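PDB 6M2D: mitochondrial ubiquitin ligase activator of NFKB 1 from Homo sapiens, which acts as a RING-type E3 ligase of the outer mitochondrial membrane, promoting transfer of ubiquitin from an E2 conjugating enzyme to protein substrates such as AKT1. Local coordinates for residues S5-V8 with V9-S12. Numbering follows the deposited sequence.
With ZN (zinc ion), chain G.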
loop_
_atom_site.group_PDB
_atom_site.type_symbol
_atom_site.label_atom_id
_atom_site.label_comp_id
_atom_site.label_asym_id
_atom_site.label_seq_id
_atom_site.Cartn_x
_atom_site.Cartn_y
_atom_site.Cartn_z
ATOM N N SER A 5 -4.107 1.156 11.106
ATOM C CA SER A 5 -5.131 0.710 10.165
ATOM C C SER A 5 -5.430 1.663 9.016
ATOM O O SER A 5 -6.023 1.223 8.025
ATOM C CB SER A 5 -6.450 0.414 10.896
ATOM O OG SER A 5 -6.241 -0.385 12.056
ATOM N N ALA A 6 -5.054 2.935 9.099
ATOM C CA ALA A 6 -5.358 3.869 8.021
ATOM C C ALA A 6 -4.259 3.854 6.962
ATOM O O ALA A 6 -3.077 3.771 7.287
ATOM C CB ALA A 6 -5.537 5.288 8.565
ATOM N N CYS A 7 -4.664 3.926 5.692
ATOM C CA CYS A 7 -3.721 4.070 4.587
ATOM C C CYS A 7 -2.753 5.221 4.858
ATOM O O CYS A 7 -3.172 6.335 5.182
ATOM C CB CYS A 7 -4.482 4.322 3.284
ATOM S SG CYS A 7 -3.432 4.781 1.887
ATOM N N VAL A 8 -1.450 4.940 4.746
ATOM C CA VAL A 8 -0.435 5.933 5.108
ATOM C C VAL A 8 -0.323 7.063 4.101
ATOM O O VAL A 8 0.387 8.042 4.362
ATOM C CB VAL A 8 0.968 5.311 5.278
ATOM C CG1 VAL A 8 0.923 4.121 6.215
ATOM C CG2 VAL A 8 1.556 4.947 3.918
ATOM N N VAL A 9 -1.003 6.958 2.964
ATOM C CA VAL A 9 -0.931 7.953 1.900
ATOM C C VAL A 9 -2.086 8.945 1.974
ATOM O O VAL A 9 -1.872 10.158 1.990
ATOM C CB VAL A 9 -0.881 7.247 0.528
ATOM C CG1 VAL A 9 -0.708 8.265 -0.600
ATOM C CG2 VAL A 9 0.239 6.197 0.517
ATOM N N CYS A 10 -3.324 8.453 1.998
ATOM C CA CYS A 10 -4.479 9.348 2.071
ATOM C C CYS A 10 -4.960 9.578 3.496
ATOM O O CYS A 10 -5.581 10.614 3.765
ATOM C CB CYS A 10 -5.642 8.805 1.231
ATOM S SG CYS A 10 -6.379 7.231 1.795
ATOM N N LEU A 11 -4.694 8.642 4.409
ATOM C CA LEU A 11 -5.241 8.665 5.764
ATOM C C LEU A 11 -6.771 8.653 5.781
ATOM O O LEU A 11 -7.385 9.078 6.766
ATOM C CB LEU A 11 -4.736 9.874 6.558
ATOM C CG LEU A 11 -3.347 9.791 7.176
ATOM C CD1 LEU A 11 -3.034 11.126 7.820
ATOM C CD2 LEU A 11 -3.237 8.656 8.188
ATOM N N SER A 12 -7.402 8.176 4.705
ATOM C CA SER A 12 -8.853 8.220 4.576
ATOM C C SER A 12 -9.500 6.874 4.326
ATOM O O SER A 12 -10.698 6.736 4.600
ATOM C CB SER A 12 -9.271 9.157 3.435
ATOM O OG SER A 12 -8.937 10.476 3.785
HETATM ZN ZN ZN G . -5.128 5.676 0.480
#
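Cys7 turns its thiolate into the bend made by the residues that follow it, where SG meets both the backbone amides of Val9 and Cys10 and the zinc ion. A first torsion of 171° swings SG away from the Cys7 nitrogen and toward the next two amides. The Val9 amide donates to it, with Val9 N to Cys7 SG 3.4 Å and an angle of 158° at the hydrogen. The N-H of Cys10 points nearly straight at the same sulfur, but at 3.7 Å from Cys10 N to Cys7 SG this bond is weak. The first torsion of Cys10 differs from that of Cys7, placing SG between the backbone N and the carbonyl carbon, and its zinc bond, Cys10 SG to zinc 2.4 Å, equals that of Cys7 SG. Ser12 N donates to Cys10 SG at 3.2 Å. Cys7-x-x-Cys10 is thus a zinc knuckle, the first ligand pair of the RING domain, the part of MUL1 present here; Cys28 and Cys31 complete this site, while Cys22, His24, Cys41 and Cys44 hold the second zinc. Amide hydrogens directed at both sulfurs would be expected to offset part of their thiolate charge. The turn is also closed through the backbone, Leu11 N giving a hydrogen bond to Cys7 O at 2.9 Å, bent to 135° at the hydrogen and with the donor out of the carbonyl plane. Beside that bond, Leu11 reaches back with CD2, which touches Ala6 CB at 4.1 Å. At the bend between the two cysteines, Val8 CG2 and Val9 CG2 lie 3.9 Å apart, and both side chains also touch Pro42, from the loop that carries Cys41 and Cys44 of the second zinc site.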